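Local coordinates for CrtC domain-containing protein (Fusarium vanettenii 77-13-4, PDB 7A0Q) that probably acts as a kievitone hydratase, a lyase adding water to the isoflavonoid kievitone, and is built from two lipocalin-like beta domains, at residues Pro83-Phe88 / Ala313-Tyr318; Ala213-Asn218 / Val342-Asp347; Asn218-Gln223 / Gly337-Val342; Glu275-Arg280 / Glu307-Asp312. All blocks are in the same frame, centred on the assembly; numbering follows the deposited sequence.

Interaction 3 is the buried contact, nearest the centre of the chain; the other three are partly buried and lie toward one side of the molecule. In interaction 3 the first and last strands of the C-terminal barrel, 218-225 and 331-343, pair through regular backbone bonds and carry tryptophans and a buried glutamate. Interaction 2 prolongs the same seam, sharing Asn218 and Val342; it keeps one last strand pair, Asn218 with Tyr343, and adds a serine hydroxyl and backbone N-H bonds to loop carbonyls. Interactions 1 and 4 are joined by Asp312, which accepts from Tyr85. Interaction 1 leans tyrosines of the N-terminal lipocalin domain on a barrel turn, whereas interaction 4 ties two barrel loops through one carboxylate.

Interaction 1. Residues Pro83-Phe88 / Ala313-Tyr318; sequences PVYTYF and ALQTAY
Tyr85, just before strand 86-94 of the N-terminal lipocalin domain, and Tyr87, at the start of that strand, lean on a type I beta turn, Ala313 to Thr316, that leads into barrel strand 317-328 of the second lipocalin-like domain. The contact is thus part of the interface between the two domains, and Gln315 has the largest share of it. From the backbone outward, Gln315 CB is 4.2 Å from Tyr87 CE2. With chi1 at -66°, CG stands beside the backbone N and reaches in between the two tyrosines: it lies 3.6 Å from Tyr87 CD2 and 3.7 Å from Tyr85 OH. The chain runs extended from CG, taking CD past the phenol end of Tyr85, and NE2 arrives over one face of that ring, nearer the rim than the middle, 3.4 Å from Tyr85 CZ. The amide plane stands steeply to the ring, 79° away from it. OE1 turns elsewhere, taking the backbone N-H of Glu311, which fixes the rotation of the amide. Tyr85 OH has its main polar partner in Asp312 OD2; on the turn it packs against Leu314 CB, 3.7 Å away. The two rings also meet each other, with Tyr85 CE1 in the plane of the Tyr87 ring at its edge. The Tyr87 ring also meets His78 of strand 72-81, and its CE2 approaches Gln315 CA. Tyr87 crosses to the backbone with its hydroxyl: OH gives a weak hydrogen bond to Leu314 O, 2.9 Å away.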
# COMPACT_ATOMS: atom_id res chain seq x y z
N PRO A 83 1.98 6.35 19.46
CA PRO A 83 2.22 7.05 20.74
C PRO A 83 3.63 6.91 21.27
O PRO A 83 4.11 7.81 21.97
CB PRO A 83 1.19 6.39 21.68
CG PRO A 83 0.10 5.94 20.77
CD PRO A 83 0.78 5.49 19.52
N VAL A 84 4.33 5.82 20.94
CA VAL A 84 5.68 5.60 21.46
C VAL A 84 6.74 6.25 20.59
O VAL A 84 7.73 6.78 21.09
CB VAL A 84 5.92 4.08 21.62
CG1 VAL A 84 7.28 3.82 22.25
CG2 VAL A 84 4.80 3.45 22.44
N TYR A 85 6.56 6.21 19.27
CA TYR A 85 7.54 6.74 18.34
C TYR A 85 6.84 6.98 17.01
O TYR A 85 5.70 6.57 16.81
CB TYR A 85 8.74 5.79 18.17
CG TYR A 85 8.36 4.34 17.85
CD1 TYR A 85 7.75 4.01 16.64
CD2 TYR A 85 8.63 3.32 18.74
CE1 TYR A 85 7.41 2.70 16.34
CE2 TYR A 85 8.29 2.00 18.46
CZ TYR A 85 7.67 1.70 17.26
OH TYR A 85 7.33 0.40 16.96
N THR A 86 7.55 7.66 16.12
CA THR A 86 7.15 7.74 14.72
C THR A 86 8.19 7.02 13.89
O THR A 86 9.30 6.74 14.35
CB THR A 86 7.04 9.19 14.25
OG1 THR A 86 8.35 9.76 14.22
CG2 THR A 86 6.17 10.00 15.17
N TYR A 87 7.86 6.74 12.64
CA TYR A 87 8.91 6.31 11.73
C TYR A 87 8.53 6.63 10.30
O TYR A 87 7.36 6.84 9.96
CB TYR A 87 9.26 4.82 11.87
CG TYR A 87 8.19 3.78 11.55
CD1 TYR A 87 7.75 3.56 10.25
CD2 TYR A 87 7.71 2.95 12.55
CE1 TYR A 87 6.81 2.58 9.97
CE2 TYR A 87 6.77 1.95 12.27
CZ TYR A 87 6.32 1.78 10.98
OH TYR A 87 5.40 0.79 10.70
N PHE A 88 9.57 6.75 9.48
CA PHE A 88 9.44 6.74 8.04
C PHE A 88 10.26 5.58 7.51
O PHE A 88 11.38 5.34 7.98
CB PHE A 88 9.94 8.06 7.42
CG PHE A 88 9.77 8.13 5.92
CD1 PHE A 88 8.54 8.48 5.36
CD2 PHE A 88 10.84 7.87 5.07
CE1 PHE A 88 8.39 8.56 3.97
CE2 PHE A 88 10.70 7.94 3.69
CZ PHE A 88 9.47 8.30 3.13
N ALA A 313 8.75 -5.26 16.07
CA ALA A 313 7.78 -5.87 15.16
C ALA A 313 7.05 -4.82 14.33
O ALA A 313 6.98 -4.92 13.10
CB ALA A 313 6.79 -6.73 15.94
N LEU A 314 6.51 -3.79 14.98
CA LEU A 314 5.71 -2.82 14.25
C LEU A 314 6.52 -2.03 13.23
O LEU A 314 5.95 -1.55 12.25
CB LEU A 314 5.03 -1.86 15.23
CG LEU A 314 3.91 -0.99 14.64
CD1 LEU A 314 2.76 -1.87 14.16
CD2 LEU A 314 3.42 0.02 15.66
N GLN A 315 7.83 -1.91 13.42
CA GLN A 315 8.66 -1.22 12.45
C GLN A 315 9.05 -2.09 11.26
O GLN A 315 9.65 -1.58 10.31
CB GLN A 315 9.93 -0.68 13.12
CG GLN A 315 9.71 0.40 14.15
CD GLN A 315 10.97 0.72 14.92
OE1 GLN A 315 12.07 0.33 14.52
NE2 GLN A 315 10.83 1.43 16.04
N THR A 316 8.74 -3.38 11.30
CA THR A 316 9.19 -4.35 10.31
C THR A 316 8.03 -4.78 9.43
O THR A 316 6.91 -4.94 9.92
CB THR A 316 9.80 -5.57 11.01
OG1 THR A 316 10.93 -5.15 11.78
CG2 THR A 316 10.25 -6.63 10.02
N ALA A 317 8.28 -4.96 8.13
CA ALA A 317 7.21 -5.47 7.28
C ALA A 317 7.78 -6.12 6.03
O ALA A 317 8.78 -5.64 5.48
CB ALA A 317 6.23 -4.36 6.87
N TYR A 318 7.14 -7.19 5.58
CA TYR A 318 7.34 -7.64 4.21
C TYR A 318 6.45 -6.78 3.32
O TYR A 318 5.22 -6.77 3.48
CB TYR A 318 7.02 -9.13 4.05
CG TYR A 318 7.61 -9.67 2.77
CD1 TYR A 318 6.89 -9.64 1.58
CD2 TYR A 318 8.91 -10.18 2.75
CE1 TYR A 318 7.45 -10.13 0.40
CE2 TYR A 318 9.47 -10.67 1.57
CZ TYR A 318 8.74 -10.63 0.40
OH TYR A 318 9.30 -11.10 -0.77

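Interaction 2. Residues Ala213-Asn218 / Val342-Asp347; sequences AAIPSN and VYSTWD. With NAG (2-acetamido-2-deoxy-beta-D-glucopyranose), chain C.
Ser344 grips the loop 213-218 at two successive carbonyls. Its OG donates to Pro216 O at 2.6 Å, while its backbone N donates to Ser217 O at 2.8 Å, from above the carbonyl plane, 40° out of it. Thr345 N adds a weak, longer bond to the same Ser217 O. This is where the first and last strands of the lipocalin-like barrel run out: Asn218 and Tyr343 form an antiparallel non-hydrogen-bonded pair, and beyond them both chains leave the sheet. Asn218 is N-glycosylated, its ND2 bonded to C1 of the sugar. Ser217 OG steadies the linking amide, donating to Asn218 OD1 in the carbonyl plane, on a lone pair. The sugar has a second tie, since Tyr343 OH and O6 of the N-acetylglucosamine share a hydrogen bond of 2.7 Å. Between these polar points, Asn218 CB sits over one face of the Tyr343 ring in a CH-pi contact, 3.7 Å from its centroid and offset toward the rim. Farther out, Ile215 and Pro216 rest on Phe168 of the N-terminal half, which links this loop to strand 158-168. Ile215 also reaches back to the barrel end, where its CD1 touches Ser344 CB at 3.8 Å.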
# COMPACT_ATOMS: atom_id res chain seq x y z
N ALA A 213 -5.23 1.33 20.17
CA ALA A 213 -3.88 0.78 20.15
C ALA A 213 -3.88 -0.74 19.98
O ALA A 213 -2.87 -1.29 19.53
CB ALA A 213 -3.15 1.14 21.45
N ALA A 214 -4.99 -1.41 20.30
CA ALA A 214 -5.06 -2.87 20.22
C ALA A 214 -5.43 -3.25 18.78
O ALA A 214 -6.58 -3.54 18.45
CB ALA A 214 -6.07 -3.42 21.22
N ILE A 215 -4.42 -3.25 17.92
CA ILE A 215 -4.59 -3.64 16.53
C ILE A 215 -4.35 -5.14 16.42
O ILE A 215 -3.94 -5.76 17.42
CB ILE A 215 -3.66 -2.83 15.61
CG1 ILE A 215 -2.19 -3.05 15.99
CG2 ILE A 215 -4.03 -1.37 15.65
CD1 ILE A 215 -1.22 -2.37 15.04
N PRO A 216 -4.61 -5.78 15.28
CA PRO A 216 -4.39 -7.23 15.19
C PRO A 216 -2.94 -7.60 15.46
O PRO A 216 -2.02 -6.80 15.27
CB PRO A 216 -4.79 -7.57 13.74
CG PRO A 216 -5.79 -6.50 13.38
CD PRO A 216 -5.27 -5.26 14.06
N SER A 217 -2.74 -8.84 15.92
CA SER A 217 -1.39 -9.32 16.18
C SER A 217 -0.55 -9.34 14.91
O SER A 217 0.66 -9.08 14.95
CB SER A 217 -1.43 -10.72 16.81
OG SER A 217 -1.99 -11.66 15.90
N ASN A 218 -1.16 -9.67 13.78
CA ASN A 218 -0.46 -9.74 12.51
C ASN A 218 -1.51 -9.84 11.41
O ASN A 218 -2.65 -10.24 11.65
CB ASN A 218 0.54 -10.91 12.44
CG ASN A 218 -0.10 -12.30 12.52
OD1 ASN A 218 -0.68 -12.69 13.54
ND2 ASN A 218 0.04 -13.07 11.44
N VAL A 342 2.66 -8.01 8.05
CA VAL A 342 3.02 -7.23 9.23
C VAL A 342 2.69 -8.03 10.48
O VAL A 342 1.63 -8.65 10.56
CB VAL A 342 2.28 -5.87 9.27
CG1 VAL A 342 2.42 -5.21 10.65
CG2 VAL A 342 2.80 -4.94 8.18
N TYR A 343 3.62 -8.03 11.43
CA TYR A 343 3.40 -8.45 12.80
C TYR A 343 3.46 -7.22 13.69
O TYR A 343 4.48 -6.51 13.70
CB TYR A 343 4.45 -9.48 13.23
CG TYR A 343 4.24 -10.82 12.57
CD1 TYR A 343 4.58 -11.03 11.23
CD2 TYR A 343 3.67 -11.87 13.27
CE1 TYR A 343 4.37 -12.26 10.62
CE2 TYR A 343 3.45 -13.09 12.66
CZ TYR A 343 3.80 -13.29 11.35
OH TYR A 343 3.57 -14.52 10.78
N SER A 344 2.38 -6.93 14.41
CA SER A 344 2.45 -5.87 15.40
C SER A 344 3.11 -6.36 16.68
O SER A 344 3.54 -5.54 17.50
CB SER A 344 1.06 -5.31 15.70
OG SER A 344 0.25 -6.27 16.37
N THR A 345 3.18 -7.68 16.85
CA THR A 345 3.96 -8.32 17.90
C THR A 345 4.41 -9.67 17.37
O THR A 345 3.71 -10.31 16.58
CB THR A 345 3.16 -8.50 19.19
OG1 THR A 345 3.95 -9.23 20.14
CG2 THR A 345 1.86 -9.28 18.94
N TRP A 346 5.57 -10.10 17.83
CA TRP A 346 6.04 -11.43 17.49
C TRP A 346 5.56 -12.49 18.47
O TRP A 346 5.84 -13.68 18.28
CB TRP A 346 7.57 -11.42 17.39
CG TRP A 346 8.06 -10.73 16.11
CD1 TRP A 346 7.60 -10.96 14.84
CD2 TRP A 346 9.07 -9.73 16.00
NE1 TRP A 346 8.28 -10.15 13.94
CE2 TRP A 346 9.18 -9.39 14.64
CE3 TRP A 346 9.90 -9.08 16.93
CZ2 TRP A 346 10.09 -8.43 14.17
CZ3 TRP A 346 10.79 -8.13 16.46
CH2 TRP A 346 10.88 -7.81 15.10
N ASP A 347 4.81 -12.09 19.50
CA ASP A 347 4.14 -13.01 20.43
C ASP A 347 2.64 -12.99 20.13
O ASP A 347 1.84 -12.44 20.88
CB ASP A 347 4.44 -12.62 21.88
CG ASP A 347 3.92 -13.63 22.89
OD1 ASP A 347 3.32 -14.64 22.48
OD2 ASP A 347 4.12 -13.41 24.11
C1 NAG C . -0.43 -14.43 11.47
C2 NAG C . -0.69 -15.06 10.11
C3 NAG C . -0.90 -16.57 10.26
C4 NAG C . 0.22 -17.22 11.07
C5 NAG C . 0.51 -16.47 12.36
C6 NAG C . 1.78 -16.93 13.02
C7 NAG C . -1.81 -13.81 8.31
C8 NAG C . -3.12 -13.33 7.79
N2 NAG C . -1.85 -14.47 9.47
O3 NAG C . -0.97 -17.14 8.96
O4 NAG C . -0.21 -18.53 11.45
O5 NAG C . 0.69 -15.07 12.09
O6 NAG C . 2.89 -16.79 12.15
O7 NAG C . -0.75 -13.59 7.73

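Interaction 3. Residues Asn218-Gln223 / Gly337-Val342; sequences NWTWFQ and GLVEIV. With NAG (2-acetamido-2-deoxy-beta-D-glucopyranose), chain C; IMD (imidazole), chain F.
The indole of Trp219 has Val342 over one face and Glu340 at its edge. Val342 lies side by side with it, CG1 3.7 Å from the centroid of the six-membered ring. At the edge, Trp219 NE1 donates to Glu340 OE2 at 2.9 Å and nearly straight, 174°, with the oxygen in the ring plane. That bond meets OE2 on its anti side, 29° out of the carboxylate plane. A bound imidazole, probably from the crystallisation liquor, gives OE2 a second, 2.6 Å bond from its N1 and lays its C2 over the centre of the Trp221 ring; Asp206 OD2 also bonds the imidazole. Glu340 CB reaches the edge of the Trp221 ring. With chi1 at 170°, Glu340 CG is anti to its backbone N, and the extended chain carries the carboxylate toward Trp219. Glu319 OE2 lies close to Glu340 OE1. On the other face of the sheet, Val339 CG2 packs off-centre against the Phe222 ring and meets Thr220 CG2, while Thr220 OG1 donates to O7 of the sugar on Asn218. Paired antiparallel from Trp219-Val342 to Gln223-Leu338, the strands close the eight-stranded barrel of the lipocalin-like domain. Strand 232-240 flanks 218-225, and 317-328 flanks 331-343; Trp60 of strand 58-66, from the N-terminal half, meets Trp221 edge-to-face and touches Leu338 and Glu340.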
# COMPACT_ATOMS: atom_id res chain seq x y z
N ASN A 218 -1.16 -9.67 13.78
CA ASN A 218 -0.46 -9.74 12.51
C ASN A 218 -1.51 -9.84 11.41
O ASN A 218 -2.65 -10.24 11.65
CB ASN A 218 0.54 -10.91 12.44
CG ASN A 218 -0.10 -12.30 12.52
OD1 ASN A 218 -0.68 -12.69 13.54
ND2 ASN A 218 0.04 -13.07 11.44
N TRP A 219 -1.10 -9.47 10.20
CA TRP A 219 -2.03 -9.52 9.08
C TRP A 219 -1.26 -9.71 7.78
O TRP A 219 -0.04 -9.53 7.71
CB TRP A 219 -2.89 -8.25 8.99
CG TRP A 219 -2.12 -6.95 8.78
CD1 TRP A 219 -1.65 -6.45 7.60
CD2 TRP A 219 -1.78 -5.99 9.79
NE1 TRP A 219 -1.02 -5.24 7.81
CE2 TRP A 219 -1.09 -4.94 9.14
CE3 TRP A 219 -1.98 -5.92 11.17
CZ2 TRP A 219 -0.61 -3.83 9.84
CZ3 TRP A 219 -1.50 -4.82 11.86
CH2 TRP A 219 -0.82 -3.79 11.19
N THR A 220 -2.01 -10.06 6.74
CA THR A 220 -1.57 -9.92 5.36
C THR A 220 -2.56 -9.01 4.65
O THR A 220 -3.78 -9.18 4.81
CB THR A 220 -1.48 -11.28 4.66
OG1 THR A 220 -0.54 -12.11 5.36
CG2 THR A 220 -1.00 -11.11 3.21
N TRP A 221 -2.03 -8.06 3.88
CA TRP A 221 -2.83 -7.17 3.04
C TRP A 221 -2.37 -7.32 1.60
O TRP A 221 -1.17 -7.28 1.31
CB TRP A 221 -2.70 -5.72 3.50
CG TRP A 221 -3.45 -4.69 2.67
CD1 TRP A 221 -4.81 -4.55 2.58
CD2 TRP A 221 -2.88 -3.66 1.84
NE1 TRP A 221 -5.12 -3.49 1.74
CE2 TRP A 221 -3.96 -2.94 1.28
CE3 TRP A 221 -1.57 -3.29 1.53
CZ2 TRP A 221 -3.76 -1.85 0.42
CZ3 TRP A 221 -1.37 -2.20 0.67
CH2 TRP A 221 -2.47 -1.50 0.12
N PHE A 222 -3.33 -7.44 0.69
CA PHE A 222 -3.07 -7.47 -0.74
C PHE A 222 -3.64 -6.23 -1.42
O PHE A 222 -4.78 -5.83 -1.17
CB PHE A 222 -3.68 -8.70 -1.41
CG PHE A 222 -3.02 -9.99 -1.03
CD1 PHE A 222 -1.88 -10.42 -1.71
CD2 PHE A 222 -3.53 -10.77 -0.01
CE1 PHE A 222 -1.26 -11.61 -1.38
CE2 PHE A 222 -2.92 -11.98 0.33
CZ PHE A 222 -1.79 -12.40 -0.35
N GLN A 223 -2.85 -5.67 -2.33
CA GLN A 223 -3.23 -4.57 -3.19
C GLN A 223 -3.08 -5.07 -4.62
O GLN A 223 -1.95 -5.30 -5.07
CB GLN A 223 -2.32 -3.36 -2.93
CG GLN A 223 -2.58 -2.20 -3.87
CD GLN A 223 -1.33 -1.38 -4.15
OE1 GLN A 223 -1.03 -1.09 -5.31
NE2 GLN A 223 -0.62 -0.97 -3.10
N GLY A 337 0.76 -6.36 -8.20
CA GLY A 337 0.38 -5.54 -7.06
C GLY A 337 1.39 -5.67 -5.95
O GLY A 337 2.59 -5.83 -6.20
N LEU A 338 0.89 -5.61 -4.72
CA LEU A 338 1.77 -5.64 -3.56
C LEU A 338 1.14 -6.49 -2.46
O LEU A 338 -0.08 -6.48 -2.27
CB LEU A 338 2.06 -4.22 -3.05
CG LEU A 338 2.96 -4.10 -1.81
CD1 LEU A 338 3.91 -2.92 -1.94
CD2 LEU A 338 2.11 -3.99 -0.53
N VAL A 339 1.99 -7.23 -1.75
CA VAL A 339 1.59 -7.92 -0.53
C VAL A 339 2.31 -7.26 0.64
O VAL A 339 3.51 -6.97 0.57
CB VAL A 339 1.88 -9.43 -0.58
CG1 VAL A 339 3.37 -9.70 -0.72
CG2 VAL A 339 1.32 -10.09 0.66
N GLU A 340 1.56 -6.98 1.70
CA GLU A 340 2.12 -6.52 2.96
C GLU A 340 1.92 -7.61 4.01
O GLU A 340 0.80 -8.12 4.17
CB GLU A 340 1.45 -5.22 3.41
CG GLU A 340 1.81 -4.82 4.82
CD GLU A 340 1.17 -3.51 5.20
OE1 GLU A 340 1.78 -2.46 4.92
OE2 GLU A 340 0.06 -3.52 5.76
N ILE A 341 3.00 -7.96 4.71
CA ILE A 341 2.93 -8.90 5.82
C ILE A 341 3.50 -8.19 7.04
O ILE A 341 4.67 -7.80 7.04
CB ILE A 341 3.71 -10.20 5.56
CG1 ILE A 341 3.30 -10.80 4.21
CG2 ILE A 341 3.44 -11.19 6.67
CD1 ILE A 341 4.10 -12.05 3.84
N VAL A 342 2.66 -8.01 8.05
CA VAL A 342 3.02 -7.23 9.23
C VAL A 342 2.69 -8.03 10.48
O VAL A 342 1.63 -8.65 10.56
CB VAL A 342 2.28 -5.87 9.27
CG1 VAL A 342 2.42 -5.21 10.65
CG2 VAL A 342 2.80 -4.94 8.18
C1 NAG C . -0.43 -14.43 11.47
C2 NAG C . -0.69 -15.06 10.11
C3 NAG C . -0.90 -16.57 10.26
C4 NAG C . 0.22 -17.22 11.07
C5 NAG C . 0.51 -16.47 12.36
C6 NAG C . 1.78 -16.93 13.02
C7 NAG C . -1.81 -13.81 8.31
C8 NAG C . -3.12 -13.33 7.79
N2 NAG C . -1.85 -14.47 9.47
O3 NAG C . -0.97 -17.14 8.96
O4 NAG C . -0.21 -18.53 11.45
O5 NAG C . 0.69 -15.07 12.09
O6 NAG C . 2.89 -16.79 12.15
O7 NAG C . -0.75 -13.59 7.73
N1 IMD F . -1.21 -1.55 4.58
C2 IMD F . -2.48 -1.25 4.22
N3 IMD F . -2.44 -0.15 3.43
C4 IMD F . -1.16 0.23 3.29
C5 IMD F . -0.38 -0.65 4.01

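Interaction 4. Residues Glu275-Arg280 / Glu307-Asp312; sequences ESATGR and ELVGED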
# COMPACT_ATOMS: atom_id res chain seq x y z
N GLU A 275 13.26 -15.85 5.24
CA GLU A 275 13.44 -15.65 6.67
C GLU A 275 13.75 -14.18 6.95
O GLU A 275 14.63 -13.60 6.32
CB GLU A 275 14.55 -16.54 7.23
CG GLU A 275 14.27 -18.03 7.12
CD GLU A 275 13.24 -18.51 8.12
OE1 GLU A 275 12.89 -17.74 9.05
OE2 GLU A 275 12.78 -19.67 8.00
N SER A 276 13.01 -13.60 7.90
CA SER A 276 13.23 -12.22 8.30
C SER A 276 14.65 -12.01 8.79
O SER A 276 15.22 -12.86 9.48
CB SER A 276 12.24 -11.84 9.40
OG SER A 276 12.50 -10.53 9.87
N ALA A 277 15.22 -10.85 8.46
CA ALA A 277 16.50 -10.46 9.03
C ALA A 277 16.45 -10.34 10.55
O ALA A 277 17.50 -10.40 11.19
CB ALA A 277 16.98 -9.14 8.42
N THR A 278 15.27 -10.17 11.13
CA THR A 278 15.14 -10.08 12.58
C THR A 278 15.28 -11.44 13.25
O THR A 278 15.44 -11.48 14.47
CB THR A 278 13.79 -9.49 12.98
OG1 THR A 278 12.75 -10.42 12.65
CG2 THR A 278 13.53 -8.15 12.28
N GLY A 279 15.22 -12.52 12.49
CA GLY A 279 15.21 -13.86 13.03
C GLY A 279 13.90 -14.29 13.63
O GLY A 279 13.82 -15.40 14.17
N ARG A 280 12.85 -13.48 13.53
CA ARG A 280 11.64 -13.71 14.31
C ARG A 280 10.53 -14.41 13.55
O ARG A 280 9.60 -14.93 14.18
CB ARG A 280 11.09 -12.38 14.85
CG ARG A 280 12.07 -11.60 15.67
CD ARG A 280 12.18 -12.16 17.08
NE ARG A 280 12.74 -11.18 17.99
CZ ARG A 280 12.82 -11.34 19.31
NH1 ARG A 280 12.38 -12.46 19.86
NH2 ARG A 280 13.35 -10.38 20.06
N GLU A 307 11.88 -7.05 2.45
CA GLU A 307 11.54 -6.79 3.84
C GLU A 307 12.11 -5.45 4.31
O GLU A 307 13.33 -5.22 4.23
CB GLU A 307 12.05 -7.91 4.75
CG GLU A 307 11.66 -7.70 6.20
CD GLU A 307 12.32 -8.70 7.13
OE1 GLU A 307 13.48 -9.09 6.86
OE2 GLU A 307 11.67 -9.08 8.12
N LEU A 308 11.23 -4.58 4.81
CA LEU A 308 11.64 -3.40 5.55
C LEU A 308 12.00 -3.84 6.97
O LEU A 308 11.14 -4.35 7.69
CB LEU A 308 10.51 -2.38 5.58
CG LEU A 308 9.86 -2.01 4.24
CD1 LEU A 308 8.68 -1.09 4.42
CD2 LEU A 308 10.89 -1.35 3.38
N VAL A 309 13.25 -3.63 7.37
CA VAL A 309 13.78 -4.20 8.60
C VAL A 309 13.81 -3.13 9.68
O VAL A 309 14.59 -2.18 9.61
CB VAL A 309 15.17 -4.80 8.40
CG1 VAL A 309 15.68 -5.37 9.72
CG2 VAL A 309 15.13 -5.87 7.33
N GLY A 310 12.98 -3.31 10.71
CA GLY A 310 12.92 -2.39 11.82
C GLY A 310 13.62 -2.96 13.04
O GLY A 310 14.17 -4.06 13.03
N GLU A 311 13.57 -2.19 14.12
CA GLU A 311 14.13 -2.63 15.39
C GLU A 311 13.14 -3.44 16.21
O GLU A 311 13.56 -4.18 17.11
CB GLU A 311 14.62 -1.42 16.19
CG GLU A 311 15.72 -0.64 15.46
CD GLU A 311 16.36 0.43 16.32
OE1 GLU A 311 15.70 1.45 16.61
OE2 GLU A 311 17.55 0.26 16.69
N ASP A 312 11.84 -3.34 15.93
CA ASP A 312 10.83 -4.13 16.63
C ASP A 312 9.82 -4.63 15.59
O ASP A 312 10.00 -4.44 14.39
CB ASP A 312 10.17 -3.32 17.75
CG ASP A 312 9.35 -2.14 17.23
OD1 ASP A 312 9.20 -2.00 16.00
OD2 ASP A 312 8.84 -1.37 18.06
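Ala277 N donates to Glu307 OE1 at 2.9 Å, meeting the syn lone pair of that oxygen and tying the tight turn at Ser276 to the carboxylate. The other oxygen, OE2, is modelled only 2.4 Å from Ser276 OG, too short for the exact length to be trusted. Glu307 CG is anti to the backbone N, and the rest of the side chain is extended toward the turn. Beside it, a small apolar patch forms where Ala277 CB meets Val309 CG2 at 3.9 Å and Thr278 CG2 lies 4.3 Å from Val309 CG1. The second shell sets up Ser276. Its OG also accepts from Thr278 N, making an ST turn, and from Thr278 OG1 at 2.8 Å, two bonds that position it beside Glu307. Thr278 OG1 in turn accepts from Arg280 N in another ST turn, and a type I beta turn runs from Ser276 to Gly279. Tyr283 OH is a further hydrogen-bond partner of Glu307 OE2. In the barrel this joins the loop between strands 259-275 and 282-291 to the end of strand 295-308, where Leu308 pairs with Ala317 of strand 317-328 and packs on strands 86-94 and 100-107 of the N-terminal domain.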